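Local coordinates for protein ORF 37 (PDB 3FHD) that cuts double- and single-stranded DNA as a magnesium-binding endo- and exonuclease, helping to process branched viral DNA into linear progeny genomes, at residues V144-S149 with T222-Y227; G228-P233 with V240-A245; G236-S241 with V399-S404. One frame throughout, in Å; residues are numbered along the deposited sequence.

Contact 1 (V144-S149 with T222-Y227)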
loop_
_atom_site.group_PDB
_atom_site.type_symbol
_atom_site.label_atom_id
_atom_site.label_comp_id
_atom_site.label_asym_id
_atom_site.label_seq_id
_atom_site.Cartn_x
_atom_site.Cartn_y
_atom_site.Cartn_z
ATOM N N VAL A 144 2.038 12.735 -9.471
ATOM C CA VAL A 144 0.803 12.372 -8.741
ATOM C C VAL A 144 1.095 11.808 -7.329
ATOM O O VAL A 144 0.418 12.182 -6.345
ATOM C CB VAL A 144 -0.105 11.431 -9.580
ATOM C CG1 VAL A 144 -1.250 10.872 -8.715
ATOM C CG2 VAL A 144 -0.650 12.216 -10.828
ATOM N N GLU A 145 2.077 10.913 -7.247
ATOM C CA GLU A 145 2.576 10.420 -5.964
ATOM C C GLU A 145 2.974 11.551 -5.028
ATOM O O GLU A 145 2.539 11.575 -3.868
ATOM C CB GLU A 145 3.764 9.415 -6.156
ATOM C CG GLU A 145 4.245 8.780 -4.825
ATOM C CD GLU A 145 5.259 9.641 -4.034
ATOM O OE1 GLU A 145 6.072 10.371 -4.647
ATOM O OE2 GLU A 145 5.247 9.591 -2.778
ATOM N N ARG A 146 3.813 12.474 -5.512
ATOM C CA ARG A 146 4.256 13.625 -4.715
ATOM C C ARG A 146 3.074 14.506 -4.278
ATOM O O ARG A 146 3.026 14.944 -3.126
ATOM C CB ARG A 146 5.341 14.423 -5.459
ATOM C CG ARG A 146 6.735 13.732 -5.482
ATOM C CD ARG A 146 7.433 13.713 -4.098
ATOM N NE ARG A 146 6.981 12.581 -3.290
ATOM C CZ ARG A 146 7.175 12.419 -1.980
ATOM N NH1 ARG A 146 6.684 11.345 -1.375
ATOM N NH2 ARG A 146 7.869 13.294 -1.265
ATOM N N ALA A 147 2.109 14.710 -5.170
ATOM C CA ALA A 147 0.911 15.513 -4.888
ATOM C C ALA A 147 -0.030 14.904 -3.829
ATOM O O ALA A 147 -0.935 15.583 -3.320
ATOM C CB ALA A 147 0.144 15.732 -6.173
ATOM N N THR A 148 0.141 13.610 -3.548
ATOM C CA THR A 148 -0.741 12.859 -2.657
ATOM C C THR A 148 -0.039 12.199 -1.460
ATOM O O THR A 148 -0.576 11.273 -0.860
ATOM C CB THR A 148 -1.589 11.790 -3.438
ATOM O OG1 THR A 148 -0.737 10.774 -4.072
ATOM C CG2 THR A 148 -2.509 12.487 -4.466
ATOM N N SER A 149 1.166 12.648 -1.131
ATOM C CA SER A 149 1.941 12.064 -0.018
ATOM C C SER A 149 1.331 12.067 1.416
ATOM O O SER A 149 1.800 11.343 2.284
ATOM C CB SER A 149 3.386 12.617 -0.004
ATOM O OG SER A 149 3.372 14.014 0.098
ATOM N N THR A 222 18.971 7.402 4.717
ATOM C CA THR A 222 17.915 8.244 4.169
ATOM C C THR A 222 16.645 7.389 4.007
ATOM O O THR A 222 16.666 6.345 3.350
ATOM C CB THR A 222 18.359 8.996 2.861
ATOM O OG1 THR A 222 17.234 9.210 2.005
ATOM C CG2 THR A 222 19.438 8.217 2.093
ATOM N N ASN A 223 15.569 7.817 4.666
ATOM C CA ASN A 223 14.297 7.088 4.655
ATOM C C ASN A 223 13.149 7.975 4.221
ATOM O O ASN A 223 13.193 9.204 4.359
ATOM C CB ASN A 223 13.960 6.551 6.056
ATOM C CG ASN A 223 15.130 5.892 6.738
ATOM O OD1 ASN A 223 15.826 5.056 6.148
ATOM N ND2 ASN A 223 15.345 6.247 8.005
ATOM N N CYS A 224 12.093 7.346 3.727
ATOM C CA CYS A 224 10.901 8.082 3.423
ATOM C C CYS A 224 9.777 7.545 4.284
ATOM O O CYS A 224 9.513 6.322 4.307
ATOM C CB CYS A 224 10.564 7.976 1.935
ATOM S SG CYS A 224 9.135 8.975 1.487
ATOM N N LEU A 225 9.139 8.478 4.989
ATOM C CA LEU A 225 8.030 8.186 5.864
ATOM C C LEU A 225 6.680 8.486 5.215
ATOM O O LEU A 225 5.687 7.925 5.646
ATOM C CB LEU A 225 8.169 8.942 7.205
ATOM N N ASP A 226 6.646 9.369 4.210
ATOM C CA ASP A 226 5.370 9.739 3.568
ATOM C C ASP A 226 5.362 9.553 2.030
ATOM O O ASP A 226 5.985 10.310 1.296
ATOM C CB ASP A 226 4.941 11.168 3.949
ATOM C CG ASP A 226 4.853 11.367 5.457
ATOM O OD1 ASP A 226 4.008 10.707 6.097
ATOM O OD2 ASP A 226 5.645 12.162 6.003
ATOM N N TYR A 227 4.635 8.534 1.586
ATOM C CA TYR A 227 4.466 8.158 0.171
ATOM C C TYR A 227 3.029 8.391 -0.250
ATOM O O TYR A 227 2.130 7.988 0.471
ATOM C CB TYR A 227 4.696 6.649 0.023
ATOM C CG TYR A 227 6.150 6.321 0.016
ATOM C CD1 TYR A 227 6.867 6.463 -1.156
ATOM C CD2 TYR A 227 6.813 5.913 1.157
ATOM C CE1 TYR A 227 8.186 6.189 -1.215
ATOM C CE2 TYR A 227 8.188 5.633 1.104
ATOM C CZ TYR A 227 8.850 5.784 -0.101
ATOM O OH TYR A 227 10.203 5.539 -0.270
HETATM O O HOH W 1 1.547 9.640 4.355
#

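Contact 2 (G228-P233 with V240-A245). With MG (magnesium ion), chain E; SO4 (sulfate ion), chain B.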
loop_
_atom_site.group_PDB
_atom_site.type_symbol
_atom_site.label_atom_id
_atom_site.label_comp_id
_atom_site.label_asym_id
_atom_site.label_seq_id
_atom_site.Cartn_x
_atom_site.Cartn_y
_atom_site.Cartn_z
ATOM N N GLY A 228 2.843 8.939 -1.453
ATOM C CA GLY A 228 1.520 9.120 -2.028
ATOM C C GLY A 228 1.076 7.862 -2.774
ATOM O O GLY A 228 1.551 6.754 -2.513
ATOM N N PHE A 229 0.142 8.039 -3.696
ATOM C CA PHE A 229 -0.385 6.915 -4.419
ATOM C C PHE A 229 0.356 6.755 -5.768
ATOM O O PHE A 229 0.389 7.677 -6.569
ATOM C CB PHE A 229 -1.872 7.132 -4.708
ATOM C CG PHE A 229 -2.555 5.874 -5.177
ATOM C CD1 PHE A 229 -2.558 4.724 -4.376
ATOM C CD2 PHE A 229 -3.167 5.833 -6.411
ATOM C CE1 PHE A 229 -3.212 3.525 -4.822
ATOM C CE2 PHE A 229 -3.798 4.688 -6.861
ATOM C CZ PHE A 229 -3.811 3.536 -6.074
ATOM N N MET A 230 0.960 5.591 -5.968
ATOM C CA MET A 230 1.756 5.305 -7.147
ATOM C C MET A 230 0.959 4.437 -8.103
ATOM O O MET A 230 0.885 3.222 -7.896
ATOM C CB MET A 230 3.015 4.551 -6.736
ATOM C CG MET A 230 3.964 5.483 -5.989
ATOM S SD MET A 230 5.377 4.779 -5.132
ATOM C CE MET A 230 4.802 3.197 -4.641
ATOM N N GLN A 231 0.405 5.051 -9.152
ATOM C CA GLN A 231 -0.302 4.322 -10.200
ATOM C C GLN A 231 0.767 3.586 -11.068
ATOM O O GLN A 231 1.917 4.073 -11.190
ATOM C CB GLN A 231 -1.082 5.315 -11.069
ATOM C CG GLN A 231 -2.086 6.180 -10.286
ATOM C CD GLN A 231 -2.602 7.367 -11.104
ATOM O OE1 GLN A 231 -3.676 7.292 -11.717
ATOM N NE2 GLN A 231 -1.837 8.468 -11.112
ATOM N N SER A 232 0.422 2.445 -11.653
ATOM C CA SER A 232 1.256 1.821 -12.686
ATOM C C SER A 232 1.285 2.642 -13.987
ATOM O O SER A 232 0.261 2.788 -14.651
ATOM C CB SER A 232 0.795 0.379 -13.014
ATOM O OG SER A 232 1.389 -0.047 -14.259
ATOM N N PRO A 233 2.472 3.156 -14.394
ATOM C CA PRO A 233 2.504 3.901 -15.669
ATOM C C PRO A 233 2.364 3.003 -16.895
ATOM O O PRO A 233 2.067 3.497 -17.984
ATOM C CB PRO A 233 3.876 4.594 -15.643
ATOM C CG PRO A 233 4.728 3.696 -14.728
ATOM C CD PRO A 233 3.771 3.160 -13.702
ATOM N N VAL A 240 -0.353 1.364 -5.780
ATOM C CA VAL A 240 -0.119 1.154 -4.364
ATOM C C VAL A 240 0.251 2.471 -3.651
ATOM O O VAL A 240 0.702 3.459 -4.288
ATOM C CB VAL A 240 1.009 0.113 -4.085
ATOM C CG1 VAL A 240 0.768 -1.220 -4.824
ATOM C CG2 VAL A 240 2.356 0.646 -4.491
ATOM N N SER A 241 0.060 2.499 -2.336
ATOM C CA SER A 241 0.831 3.468 -1.551
ATOM C C SER A 241 1.715 2.622 -0.617
ATOM O O SER A 241 1.363 1.476 -0.280
ATOM C CB SER A 241 -0.057 4.450 -0.766
ATOM O OG SER A 241 -0.907 3.737 0.101
ATOM N N LEU A 242 2.871 3.142 -0.240
ATOM C CA LEU A 242 3.731 2.417 0.651
ATOM C C LEU A 242 3.680 3.024 2.046
ATOM O O LEU A 242 3.448 4.217 2.185
ATOM C CB LEU A 242 5.159 2.452 0.142
ATOM C CG LEU A 242 5.458 1.947 -1.300
ATOM C CD1 LEU A 242 6.920 2.148 -1.636
ATOM C CD2 LEU A 242 5.070 0.471 -1.492
ATOM N N ASP A 243 3.931 2.212 3.064
ATOM C CA ASP A 243 3.956 2.760 4.431
ATOM C C ASP A 243 5.315 3.406 4.725
ATOM O O ASP A 243 5.362 4.520 5.239
ATOM C CB ASP A 243 3.663 1.667 5.469
ATOM C CG ASP A 243 2.274 1.073 5.328
ATOM O OD1 ASP A 243 1.433 1.654 4.620
ATOM O OD2 ASP A 243 2.013 0.028 5.932
ATOM N N PHE A 244 6.403 2.695 4.444
ATOM C CA PHE A 244 7.761 3.149 4.801
ATOM C C PHE A 244 8.809 2.500 3.911
ATOM O O PHE A 244 8.662 1.335 3.562
ATOM C CB PHE A 244 8.035 2.729 6.258
ATOM C CG PHE A 244 9.415 3.075 6.746
ATOM C CD1 PHE A 244 9.715 4.356 7.181
ATOM C CD2 PHE A 244 10.422 2.116 6.759
ATOM C CE1 PHE A 244 11.044 4.664 7.635
ATOM C CE2 PHE A 244 11.723 2.422 7.185
ATOM C CZ PHE A 244 12.024 3.688 7.635
ATOM N N ALA A 245 9.887 3.233 3.581
ATOM C CA ALA A 245 11.022 2.648 2.875
ATOM C C ALA A 245 12.323 3.249 3.363
ATOM O O ALA A 245 12.403 4.454 3.691
ATOM C CB ALA A 245 10.877 2.815 1.376
HETATM MG MG MG E . -0.154 -0.668 6.673
HETATM S S SO4 B . -2.845 0.549 -0.782
HETATM O O1 SO4 B . -4.141 0.002 -1.152
HETATM O O2 SO4 B . -2.451 -0.003 0.518
HETATM O O3 SO4 B . -1.921 0.125 -1.814
HETATM O O4 SO4 B . -2.893 1.987 -0.823
#

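Contact 3 (G236-S241 with V399-S404). With SO4 (sulfate ion), chain B.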
loop_
_atom_site.group_PDB
_atom_site.type_symbol
_atom_site.label_atom_id
_atom_site.label_comp_id
_atom_site.label_asym_id
_atom_site.label_seq_id
_atom_site.Cartn_x
_atom_site.Cartn_y
_atom_site.Cartn_z
ATOM N N GLY A 236 -1.981 1.438 -15.948
ATOM C CA GLY A 236 -3.018 2.280 -15.357
ATOM C C GLY A 236 -4.165 1.552 -14.636
ATOM O O GLY A 236 -5.158 2.182 -14.308
ATOM N N ILE A 237 -4.017 0.250 -14.357
ATOM C CA ILE A 237 -5.066 -0.524 -13.639
ATOM C C ILE A 237 -4.664 -0.926 -12.223
ATOM O O ILE A 237 -5.520 -1.224 -11.382
ATOM C CB ILE A 237 -5.569 -1.748 -14.456
ATOM C CG1 ILE A 237 -4.551 -2.902 -14.436
ATOM C CG2 ILE A 237 -5.855 -1.361 -15.878
ATOM C CD1 ILE A 237 -5.140 -4.226 -14.961
ATOM N N PHE A 238 -3.357 -0.906 -11.957
ATOM C CA PHE A 238 -2.828 -1.212 -10.625
ATOM C C PHE A 238 -2.187 0.037 -9.984
ATOM O O PHE A 238 -1.742 0.957 -10.672
ATOM C CB PHE A 238 -1.758 -2.297 -10.640
ATOM C CG PHE A 238 -2.203 -3.627 -11.164
ATOM C CD1 PHE A 238 -3.115 -4.397 -10.438
ATOM C CD2 PHE A 238 -1.646 -4.156 -12.371
ATOM C CE1 PHE A 238 -3.513 -5.675 -10.905
ATOM C CE2 PHE A 238 -2.039 -5.444 -12.841
ATOM C CZ PHE A 238 -2.985 -6.177 -12.112
ATOM N N GLY A 239 -2.131 0.041 -8.650
ATOM C CA GLY A 239 -1.435 1.092 -7.923
ATOM C C GLY A 239 -1.311 0.741 -6.452
ATOM O O GLY A 239 -2.086 -0.075 -5.925
ATOM N N VAL A 240 -0.353 1.364 -5.780
ATOM C CA VAL A 240 -0.119 1.154 -4.364
ATOM C C VAL A 240 0.251 2.471 -3.651
ATOM O O VAL A 240 0.702 3.459 -4.288
ATOM C CB VAL A 240 1.009 0.113 -4.085
ATOM C CG1 VAL A 240 0.768 -1.220 -4.824
ATOM C CG2 VAL A 240 2.356 0.646 -4.491
ATOM N N SER A 241 0.060 2.499 -2.336
ATOM C CA SER A 241 0.831 3.468 -1.551
ATOM C C SER A 241 1.715 2.622 -0.617
ATOM O O SER A 241 1.363 1.476 -0.280
ATOM C CB SER A 241 -0.057 4.450 -0.766
ATOM O OG SER A 241 -0.907 3.737 0.101
ATOM N N VAL A 399 1.891 -7.091 -0.323
ATOM C CA VAL A 399 3.300 -6.751 -0.505
ATOM C C VAL A 399 3.753 -7.182 -1.911
ATOM O O VAL A 399 4.638 -6.558 -2.505
ATOM C CB VAL A 399 4.190 -7.366 0.619
ATOM C CG1 VAL A 399 5.652 -6.932 0.446
ATOM C CG2 VAL A 399 3.687 -6.933 2.001
ATOM N N LEU A 400 3.161 -8.270 -2.419
ATOM C CA LEU A 400 3.445 -8.763 -3.773
ATOM C C LEU A 400 3.160 -7.635 -4.763
ATOM O O LEU A 400 4.012 -7.336 -5.617
ATOM C CB LEU A 400 2.587 -10.006 -4.109
ATOM C CG LEU A 400 3.002 -10.751 -5.390
ATOM C CD1 LEU A 400 2.672 -12.253 -5.307
ATOM C CD2 LEU A 400 2.435 -10.123 -6.634
ATOM N N LEU A 401 1.966 -7.047 -4.692
ATOM C CA LEU A 401 1.687 -5.909 -5.598
ATOM C C LEU A 401 2.594 -4.676 -5.389
ATOM O O LEU A 401 2.989 -4.034 -6.361
ATOM C CB LEU A 401 0.210 -5.494 -5.583
ATOM C CG LEU A 401 -0.202 -4.473 -6.666
ATOM C CD1 LEU A 401 -0.027 -5.064 -8.122
ATOM C CD2 LEU A 401 -1.671 -3.976 -6.454
ATOM N N GLN A 402 2.900 -4.327 -4.130
ATOM C CA GLN A 402 3.820 -3.242 -3.860
ATOM C C GLN A 402 5.188 -3.552 -4.468
ATOM O O GLN A 402 5.822 -2.642 -5.023
ATOM C CB GLN A 402 3.981 -2.954 -2.354
ATOM C CG GLN A 402 2.700 -2.608 -1.654
ATOM C CD GLN A 402 2.856 -2.438 -0.147
ATOM O OE1 GLN A 402 3.957 -2.475 0.391
ATOM N NE2 GLN A 402 1.742 -2.251 0.519
ATOM N N SER A 403 5.655 -4.797 -4.404
ATOM C CA SER A 403 6.913 -5.128 -5.059
ATOM C C SER A 403 6.876 -4.901 -6.590
ATOM O O SER A 403 7.835 -4.403 -7.171
ATOM C CB SER A 403 7.422 -6.584 -4.749
ATOM O OG SER A 403 6.644 -7.579 -5.414
ATOM N N SER A 404 5.772 -5.271 -7.233
ATOM C CA SER A 404 5.619 -5.136 -8.684
ATOM C C SER A 404 5.645 -3.656 -9.109
ATOM O O SER A 404 6.309 -3.307 -10.116
ATOM C CB SER A 404 4.286 -5.769 -9.118
ATOM O OG SER A 404 4.371 -7.174 -8.916
HETATM S S SO4 B . -2.845 0.549 -0.782
HETATM O O1 SO4 B . -4.141 0.002 -1.152
HETATM O O2 SO4 B . -2.451 -0.003 0.518
HETATM O O3 SO4 B . -1.921 0.125 -1.814
HETATM O O4 SO4 B . -2.893 1.987 -0.823
#

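Contact 1 (V144-S149 with T222-Y227)
The guanidinium of Arg-146 meets the Asp-226 carbonyl with its edge: Arg-146 NH1 lies 2.9 Å from Asp-226 O in a bent hydrogen bond (142°) that runs close to both the guanidinium and the carbonyl planes. Along the same rim the carboxylate of Glu-145 is held side-on: Arg-146 NE donates to Glu-145 OE1 and Arg-146 NH1 to Glu-145 OE2, each at 2.7 Å. This salt bridge between successive helix residues fixes the rotation of the guanidinium. One face of the Tyr-227 ring carries Cys-224 SG, 3.5 Å above the plane and shifted toward the rim. The bend of Glu-145 at chi2 (-84°) swings CD out of line with the CA-CB-CG chain, and OE2 comes 3.4 Å from Tyr-227 CA while also accepting the backbone N-H of Gly-228. At the loop end, a water donates to Ser-149 O and Asp-226 OD1, and Asp-226 CB packs 3.6 Å from Ser-149 O. Polar bonds thus tie the end of helix 134-147 to the segment that follows strand 223-224. Cys-224 of that strand is backbone-bonded to Ala-245, Leu-256 of strand 256-259 packs against Glu-145, Arg-146 and Tyr-227, helix 83-100 touches Val-144 and Ala-147, and helix 157-161 Val-144 and Thr-148.

Contact 2 (G228-P233 with V240-A245)
Met-230 N donates to Val-240 O over 2.7 Å in a nearly straight bond (170°). The return bond, from Val-240 N to Met-230 O, is longer at 3.1 Å, and its donor sits above the carbonyl plane. Together they make Met-230 and Val-240 a hydrogen-bonded antiparallel pair whose side chains share one face of the sheet. On that face the Met-230 chain turns at chi3 (-31°), and its CE methyl reaches both Val-240 CG2 (3.5 Å) and Leu-242 CG (3.6 Å). The Met-230 side chain crosses that of Leu-242 at about a right angle.

The Phe-229 ring leans on the Val-240 peptide, CD1 lying 3.5 Å from Val-240 O. Gly-228 O approaches Ser-241 CB (3.3 Å) and also receives a CA-H...O contact from Ser-241. Both OG and N of Ser-241 donate to the sulfate: OG, set between the backbone N and the carbonyl carbon (chi1 58°), reaches sulfate O4 over 2.8 Å, while Ser-241 N donates to O3 and weakly to O4. Arg-161, Ser-167 and Ser-168 also bind this ion, which probably came from the crystallisation liquor.

Two residues further on, Asp-243 OD2 binds the magnesium ion at 2.4 Å, its other protein ligands being Glu-266 OE2 and Ile-267 O. The pairing is a beta-hairpin whose outgoing strand runs on to a metal-binding aspartate. An aspartate, a glutamate and the carbonyl of the next residue around one metal are typical of the PD-(D/E)XK nuclease site.

Contact 3 (G236-S241 with V399-S404)
Apolar contact dominates where Val-240 and Phe-238 meet Leu-401. Val-240 CG1 lies 3.9 Å from Leu-401 CG and 3.8 Å from Gln-402 CA, so this branch rests on the helix backbone between the two side chains. Leu-401 CG meets that methyl from a position anti to its own backbone N (chi1 -170°). Of the Leu-401 methyls, CD1 touches Phe-238 CD1 at 3.9 Å, approaching the ring obliquely, whereas CD2 comes 4.0 Å from Gly-239 O. The aliphatic part of Gln-402 packs on Val-240, CG to CG1. The Ile-237 side chain lies over one face of the Phe-238 ring, with CG1 offset toward the rim.

Polar contact is slight, and no hydrogen bond joins the two segments. The extended chain of Gln-402 carries its amide past Ser-241 O. Gln-402 NE2 donates instead to Glu-266 OE1, which makes it a second-shell residue that probably helps to position this magnesium ligand. Within the helix, Leu-400 O accepts from both Ser-403 OG and Ser-404 N, which reach it from the same face of its plane.

Strand 238-240 passes over segment 399-404 of helix 394-412 almost perpendicularly (101°), the axes 8.0 Å apart at closest approach. Helix 170-175 adds Phe-170 against Phe-238 and Leu-401, helix 468-489 packs on Leu-400 and Leu-401, and strand 423-432 of the large sheet lies against Val-399 and Ser-403.

Contact 2 stands between the others, its centre 8 Å from that of contact 1 and 7 Å from that of contact 3, which are themselves 15 Å apart. Along the chain 144-149 comes first; much later 222-227 runs directly into 228-233, and 236-241 leads into 240-245, with Val-240 and Ser-241 common to contacts 2 and 3. Segment 399-404 follows last, over 150 residues on. Thr-148 OG1 to Phe-229 N links contacts 1 and 2, Ser-232 N to Phe-238 O contacts 2 and 3. In the small sheet, strand 230-231 touches helix 134-147 through Gln-231 and strand 238-240 packs on helix 394-412, next to the segment bearing the magnesium ligand Asp-243.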